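Local coordinates for heterokaryon incompatibility protein S (Podospora anserina, PDB 2WVO) that drives heterokaryon incompatibility, triggering a lethal reaction when it meets the prion form of its partner from an incompatible cell, at residues 6-11 with 86-91; 21-26 with 140-145; 70-75 with 79-84. All coordinates share one frame; numbering follows the deposited sequence.

Helix 75-104 is the element that interactions 1 and 3 have in common: residues 79-84 and 86-91 are successive pieces of it, separated by one residue. Between centres, interaction 1 lies about 13 Å from interaction 3 and about 12 Å from interaction 2, and interactions 2 and 3 are about 20 Å apart. In sequence the order is 6-11, 21-26, 70-75, 79-84, 86-91, 140-145, so interactions 1 and 2 interlock while interaction 3 is local. I7 meets K145 and L88 meets C24, joining interactions 1 and 2; a probable A11 O to S70 OG hydrogen bond ties 1 to 3. Helix 75-104 packs on the N-terminal helices and also meets the second subunit, linking one subunit's fold to the homodimer.

Interaction 1 of 3, residues 6-11 with 86-91; sequences EIVAGA and EILLLF
V8 and I7 on the short N-terminal helix 3-9 pack against L88 and L89 of the long helix 75-104 in a small, wholly apolar helix-helix contact. It belongs to the all-helical part of the HeLo globular domain. Most of the touching is done by one methyl. V8 CG2 sits 3.5 Å from L88 CB and also lies 4.0 Å from L89 CD1, so a single branch meets two consecutive leucines. The torsion explains this: CG1 is anti to the backbone N (chi1 178°), which leaves CG2 beside that N and directed at helix 75-104. The V8 and L88 side chains run past one another in opposite senses. I7 instead crosses L88 at about a right angle, bringing its CG2 within 3.9 Å of L88 CD2. Beyond the pair, L17 and C21 of helix 14-23 pack on L88, while F5 of the second subunit packs on V8, so the contact lies beside the dimer interface. With only aliphatic carbons meeting here, this contact rests on dispersion and the exclusion of water, without the directional demands of a polar bond.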
# COMPACT_ATOMS: atom_id res chain seq x y z
N GLU A 6 3.48 -10.67 -11.61
CA GLU A 6 4.24 -11.32 -12.69
C GLU A 6 4.97 -10.31 -13.57
O GLU A 6 6.14 -10.49 -13.89
CB GLU A 6 3.31 -12.14 -13.60
CG GLU A 6 2.78 -13.44 -13.05
CD GLU A 6 1.89 -14.12 -14.09
OE1 GLU A 6 2.44 -14.56 -15.15
OE2 GLU A 6 0.64 -14.18 -13.87
N ILE A 7 4.25 -9.27 -13.97
CA ILE A 7 4.81 -8.16 -14.76
C ILE A 7 6.01 -7.50 -14.08
O ILE A 7 7.06 -7.34 -14.70
CB ILE A 7 3.71 -7.11 -15.09
CG1 ILE A 7 2.67 -7.75 -16.03
CG2 ILE A 7 4.32 -5.82 -15.70
CD1 ILE A 7 1.25 -7.36 -15.68
N VAL A 8 5.85 -7.15 -12.79
CA VAL A 8 6.96 -6.58 -12.01
C VAL A 8 8.16 -7.54 -11.87
O VAL A 8 9.31 -7.09 -11.81
CB VAL A 8 6.49 -6.11 -10.60
CG1 VAL A 8 7.67 -5.55 -9.78
CG2 VAL A 8 5.38 -5.07 -10.72
N ALA A 9 7.87 -8.84 -11.82
CA ALA A 9 8.90 -9.88 -11.76
C ALA A 9 9.70 -10.03 -13.07
O ALA A 9 10.75 -10.67 -13.07
CB ALA A 9 8.28 -11.23 -11.36
N GLY A 10 9.21 -9.43 -14.16
CA GLY A 10 9.85 -9.55 -15.48
C GLY A 10 11.03 -8.62 -15.73
O GLY A 10 11.68 -8.16 -14.79
N ALA A 11 11.30 -8.33 -17.01
CA ALA A 11 12.47 -7.53 -17.41
C ALA A 11 12.10 -6.34 -18.30
O ALA A 11 12.86 -5.95 -19.20
CB ALA A 11 13.53 -8.44 -18.10
N GLU A 86 5.67 0.45 -8.31
CA GLU A 86 4.84 0.65 -7.12
C GLU A 86 3.33 0.70 -7.46
O GLU A 86 2.52 0.15 -6.73
CB GLU A 86 5.33 1.83 -6.21
CG GLU A 86 5.24 1.46 -4.66
CD GLU A 86 5.98 2.38 -3.70
OE1 GLU A 86 5.51 2.59 -2.54
OE2 GLU A 86 7.04 2.90 -4.04
N ILE A 87 2.98 1.33 -8.58
CA ILE A 87 1.60 1.35 -9.05
C ILE A 87 1.05 -0.06 -9.34
O ILE A 87 -0.09 -0.38 -9.00
CB ILE A 87 1.42 2.27 -10.29
CG1 ILE A 87 1.61 3.74 -9.90
CG2 ILE A 87 0.05 2.07 -10.95
CD1 ILE A 87 1.70 4.70 -11.09
N LEU A 88 1.89 -0.89 -9.96
CA LEU A 88 1.53 -2.27 -10.25
C LEU A 88 1.33 -3.10 -8.96
O LEU A 88 0.41 -3.92 -8.88
CB LEU A 88 2.63 -2.88 -11.12
CG LEU A 88 2.52 -3.23 -12.62
CD1 LEU A 88 1.20 -2.94 -13.33
CD2 LEU A 88 3.71 -2.70 -13.39
N LEU A 89 2.20 -2.88 -7.98
CA LEU A 89 2.11 -3.50 -6.66
C LEU A 89 0.84 -3.12 -5.91
O LEU A 89 0.28 -3.91 -5.14
CB LEU A 89 3.35 -3.14 -5.83
CG LEU A 89 4.50 -4.16 -5.72
CD1 LEU A 89 4.55 -5.21 -6.83
CD2 LEU A 89 5.84 -3.46 -5.58
N LEU A 90 0.39 -1.90 -6.17
CA LEU A 90 -0.86 -1.36 -5.67
C LEU A 90 -2.08 -2.11 -6.23
O LEU A 90 -3.03 -2.42 -5.51
CB LEU A 90 -0.90 0.11 -6.07
CG LEU A 90 -1.87 1.16 -5.59
CD1 LEU A 90 -1.79 1.31 -4.05
CD2 LEU A 90 -1.53 2.49 -6.28
N PHE A 91 -2.06 -2.41 -7.53
CA PHE A 91 -3.11 -3.22 -8.14
C PHE A 91 -3.06 -4.67 -7.67
O PHE A 91 -4.08 -5.29 -7.47
CB PHE A 91 -3.01 -3.16 -9.68
CG PHE A 91 -3.69 -1.95 -10.28
CD1 PHE A 91 -2.94 -0.86 -10.71
CD2 PHE A 91 -5.08 -1.90 -10.40
CE1 PHE A 91 -3.57 0.26 -11.27
CE2 PHE A 91 -5.71 -0.79 -10.96
CZ PHE A 91 -4.95 0.30 -11.39

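Interaction 2 of 3, residues 21-26 with 140-145; sequences CVACFE and TSLAKK
K145 lays its aliphatic chain along A23 and C24 on the C-terminal part of helix 14-23 and just beyond. Its CB is directed at residues 21-26, and with CG anti to the carbonyl carbon (chi1 -71°) the chain sets off beside its own backbone N. CD is the first atom to touch, lying 3.8 Å from A23 O, which is already the acceptor for the backbone N of E26. CE then lies against three groups: it is 4.0 Å from C24 SG, equally far from C24 N, and 4.1 Å from A23 CB. Bends at chi2 and chi4 (143° and 54°) curl the chain instead of letting it extend. At the tip, NZ donates to N20 OD1 in helix 14-23, so the charged end is held by a side-chain amide while CD and CE lie against backbone and side-chain atoms of A23 and C24. I7 of helix 3-9 also packs on K145 at this tip.

A type I beta turn runs from A23 to E26, on the way from helix 14-23 into strand 28-30. Residues 140-145 belong to the loop that leads from helix 120-136 into strand 148-150, and these two strands form the parallel two-stranded sheet of the domain. The contact therefore brings together the approaches to both strands.

L142 adds a second, purely apolar touch through its CD2, 3.8 Å from A23 CB. The alanine methyl is thus met by a leucine methyl and by the lysine CE. C24 turns its CB away from the loop, yet with SG beside its backbone N the sulfur still reaches the lysine methylene. C24 also packs on L88 and F91 of helix 75-104, and F25 makes an edge-to-face ring contact with F91.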
# COMPACT_ATOMS: atom_id res chain seq x y z
N CYS A 21 0.53 -0.71 -16.33
CA CYS A 21 -0.20 0.13 -15.36
C CYS A 21 -1.53 0.67 -15.88
O CYS A 21 -2.57 0.58 -15.22
CB CYS A 21 0.65 1.34 -14.95
SG CYS A 21 1.96 0.99 -13.81
N VAL A 22 -1.49 1.23 -17.08
CA VAL A 22 -2.67 1.82 -17.70
C VAL A 22 -3.72 0.73 -18.01
O VAL A 22 -4.91 0.92 -17.75
CB VAL A 22 -2.29 2.62 -18.99
CG1 VAL A 22 -3.55 3.13 -19.71
CG2 VAL A 22 -1.38 3.80 -18.63
N ALA A 23 -3.26 -0.40 -18.53
CA ALA A 23 -4.14 -1.49 -18.90
C ALA A 23 -4.82 -2.16 -17.69
O ALA A 23 -5.88 -2.75 -17.83
CB ALA A 23 -3.38 -2.51 -19.75
N CYS A 24 -4.19 -2.05 -16.52
CA CYS A 24 -4.75 -2.54 -15.24
C CYS A 24 -6.12 -1.96 -14.90
O CYS A 24 -6.90 -2.59 -14.17
CB CYS A 24 -3.79 -2.22 -14.09
SG CYS A 24 -2.46 -3.39 -13.89
N PHE A 25 -6.42 -0.77 -15.41
CA PHE A 25 -7.67 -0.08 -15.12
C PHE A 25 -8.86 -0.67 -15.88
O PHE A 25 -10.00 -0.59 -15.42
CB PHE A 25 -7.53 1.40 -15.46
CG PHE A 25 -6.77 2.21 -14.45
CD1 PHE A 25 -5.40 2.42 -14.59
CD2 PHE A 25 -7.44 2.82 -13.39
CE1 PHE A 25 -4.70 3.21 -13.67
CE2 PHE A 25 -6.75 3.61 -12.46
CZ PHE A 25 -5.38 3.81 -12.60
N GLU A 26 -8.59 -1.30 -17.01
CA GLU A 26 -9.62 -1.74 -17.95
C GLU A 26 -10.67 -2.67 -17.34
O GLU A 26 -11.87 -2.45 -17.52
CB GLU A 26 -8.98 -2.43 -19.15
CG GLU A 26 -9.61 -2.07 -20.49
CD GLU A 26 -9.11 -0.71 -21.02
OE1 GLU A 26 -9.98 0.08 -21.48
OE2 GLU A 26 -7.87 -0.43 -20.99
N THR A 140 -2.01 -2.47 -28.35
CA THR A 140 -1.80 -3.57 -27.42
C THR A 140 -1.09 -4.79 -28.00
O THR A 140 -1.67 -5.58 -28.76
CB THR A 140 -3.12 -3.98 -26.68
OG1 THR A 140 -2.83 -5.00 -25.71
CG2 THR A 140 -4.21 -4.47 -27.66
N SER A 141 0.19 -4.91 -27.66
CA SER A 141 0.88 -6.19 -27.75
C SER A 141 0.41 -6.98 -26.53
O SER A 141 0.28 -8.21 -26.58
CB SER A 141 2.41 -6.00 -27.71
OG SER A 141 2.90 -5.47 -28.93
N LEU A 142 0.14 -6.24 -25.46
CA LEU A 142 -0.20 -6.76 -24.13
C LEU A 142 -1.27 -7.85 -24.13
O LEU A 142 -2.33 -7.71 -24.76
CB LEU A 142 -0.63 -5.61 -23.20
CG LEU A 142 0.39 -4.71 -22.47
CD1 LEU A 142 1.49 -4.17 -23.36
CD2 LEU A 142 -0.34 -3.56 -21.80
N ALA A 143 -0.97 -8.95 -23.44
CA ALA A 143 -1.92 -10.02 -23.20
C ALA A 143 -3.09 -9.50 -22.36
O ALA A 143 -2.93 -8.59 -21.54
CB ALA A 143 -1.23 -11.19 -22.49
N LYS A 144 -4.27 -10.08 -22.57
CA LYS A 144 -5.48 -9.66 -21.86
C LYS A 144 -5.38 -9.97 -20.36
O LYS A 144 -4.81 -10.99 -19.95
CB LYS A 144 -6.72 -10.32 -22.47
CG LYS A 144 -8.04 -9.65 -22.10
CD LYS A 144 -9.19 -10.22 -22.90
CE LYS A 144 -10.53 -9.67 -22.45
NZ LYS A 144 -11.64 -10.11 -23.35
N LYS A 145 -5.94 -9.07 -19.55
CA LYS A 145 -5.98 -9.25 -18.10
C LYS A 145 -7.37 -9.73 -17.68
O LYS A 145 -8.33 -9.63 -18.45
CB LYS A 145 -5.61 -7.93 -17.41
CG LYS A 145 -4.15 -7.56 -17.55
CD LYS A 145 -3.96 -6.06 -17.71
CE LYS A 145 -2.58 -5.61 -17.23
NZ LYS A 145 -1.44 -6.34 -17.83

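Interaction 3 of 3, residues 70-75 with 79-84; sequences SAPIDK and LAKSIV
S70 opens the contact through its backbone: its carbonyl oxygen lies 3.1 Å from K81 CE, a close approach to the carbon next to the ammonium. The nitrogen itself, K81 NZ, is 3.7 Å from S70 O, and its salt-bridge partner is E85 OE1, one turn further along helix 75-104. The positive end would probably still be drawn electrostatically to the carbonyl. The hydroxyl of S70 is occupied elsewhere, bonding to A11 O in the loop after helix 3-9.

Two residues on, P72 directs its CB toward the helix, and the CG-CD side of its ring meets K81. P72 CD lies 3.9 Å from K81 CD and P72 CG is 4.0 Å from the same carbon, the two side chains crossing at about a right angle. K81 reaches this place because its CG stands anti to the backbone N (chi1 -176°) and the chain then bends repeatedly on its way outward.

D74 takes the N-cap position, immediately before the helix. K75 begins the helix proper, and its carbonyl accepts the one hydrogen bond found between the two segments: L79 N donates to K75 O over 2.8 Å, with an N-H...O angle of 164°. This is the i to i+4 bond of an alpha-helix. The L79 side chain lies close beside the same oxygen, with CD1 3.5 Å from K75 O.

Around this surface contact, V14 and L17 of helix 14-23 pack against K81, while A80 and I83 meet helix 153-172. The helix also meets the second subunit, whose R100 packs on L79 and I83 and hydrogen-bonds to S82 OG, placing this first part of helix 75-104 in contact with both helices of its own subunit and the dimer partner.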
# COMPACT_ATOMS: atom_id res chain seq x y z
N SER A 70 15.77 -2.26 -19.50
CA SER A 70 15.60 -2.93 -18.20
C SER A 70 16.37 -2.25 -17.08
O SER A 70 15.97 -2.31 -15.92
CB SER A 70 16.10 -4.37 -18.29
OG SER A 70 15.35 -5.11 -19.23
N ALA A 71 17.49 -1.64 -17.42
CA ALA A 71 18.34 -0.99 -16.44
C ALA A 71 18.71 0.43 -16.89
O ALA A 71 19.77 0.63 -17.48
CB ALA A 71 19.61 -1.84 -16.19
N PRO A 72 17.79 1.40 -16.65
CA PRO A 72 18.08 2.82 -16.87
C PRO A 72 19.22 3.35 -16.01
O PRO A 72 19.45 2.85 -14.91
CB PRO A 72 16.77 3.51 -16.47
CG PRO A 72 16.07 2.54 -15.58
CD PRO A 72 16.41 1.21 -16.17
N ILE A 73 19.90 4.37 -16.53
CA ILE A 73 21.08 4.97 -15.90
C ILE A 73 20.69 6.30 -15.26
O ILE A 73 21.13 6.64 -14.16
CB ILE A 73 22.18 5.24 -16.96
CG1 ILE A 73 22.65 3.95 -17.63
CG2 ILE A 73 23.36 6.02 -16.34
CD1 ILE A 73 23.54 4.18 -18.85
N ASP A 74 19.87 7.04 -15.99
CA ASP A 74 19.40 8.36 -15.62
C ASP A 74 18.51 8.30 -14.38
O ASP A 74 17.56 7.51 -14.33
CB ASP A 74 18.60 8.88 -16.80
CG ASP A 74 18.76 10.34 -17.01
OD1 ASP A 74 19.48 10.72 -17.98
OD2 ASP A 74 18.15 11.10 -16.21
N LYS A 75 18.81 9.13 -13.38
CA LYS A 75 18.11 9.15 -12.10
C LYS A 75 16.61 9.34 -12.22
O LYS A 75 15.84 8.67 -11.53
CB LYS A 75 18.67 10.23 -11.17
CG LYS A 75 19.57 9.72 -10.07
CD LYS A 75 21.00 9.50 -10.53
CE LYS A 75 21.90 9.15 -9.35
NZ LYS A 75 21.80 10.16 -8.25
N LEU A 79 13.82 6.72 -11.06
CA LEU A 79 12.67 7.11 -10.24
C LEU A 79 11.35 6.69 -10.90
O LEU A 79 10.53 6.05 -10.26
CB LEU A 79 12.68 8.62 -9.98
CG LEU A 79 13.45 9.15 -8.77
CD1 LEU A 79 14.12 10.48 -9.06
CD2 LEU A 79 12.51 9.29 -7.57
N ALA A 80 11.16 7.03 -12.17
CA ALA A 80 9.98 6.64 -12.94
C ALA A 80 9.72 5.13 -12.90
O ALA A 80 8.57 4.71 -12.74
CB ALA A 80 10.07 7.15 -14.39
N LYS A 81 10.77 4.33 -13.03
CA LYS A 81 10.66 2.87 -13.02
C LYS A 81 10.15 2.34 -11.68
O LYS A 81 9.31 1.43 -11.63
CB LYS A 81 12.00 2.23 -13.40
CG LYS A 81 11.98 0.70 -13.51
CD LYS A 81 12.97 0.20 -14.56
CE LYS A 81 13.73 -1.06 -14.14
NZ LYS A 81 12.92 -2.25 -13.74
N SER A 82 10.67 2.90 -10.60
CA SER A 82 10.29 2.53 -9.26
C SER A 82 8.82 2.86 -9.02
O SER A 82 8.06 2.02 -8.53
CB SER A 82 11.19 3.28 -8.27
OG SER A 82 10.78 3.03 -6.94
N ILE A 83 8.42 4.07 -9.41
CA ILE A 83 7.06 4.55 -9.22
C ILE A 83 6.02 3.67 -9.93
O ILE A 83 4.99 3.31 -9.37
CB ILE A 83 6.94 6.02 -9.70
CG1 ILE A 83 7.55 6.96 -8.66
CG2 ILE A 83 5.47 6.38 -9.95
CD1 ILE A 83 8.06 8.30 -9.22
N VAL A 84 6.32 3.33 -11.18
CA VAL A 84 5.44 2.56 -12.05
C VAL A 84 5.36 1.08 -11.57
O VAL A 84 4.31 0.44 -11.63
CB VAL A 84 5.91 2.83 -13.53
CG1 VAL A 84 6.23 1.61 -14.30
CG2 VAL A 84 5.00 3.84 -14.27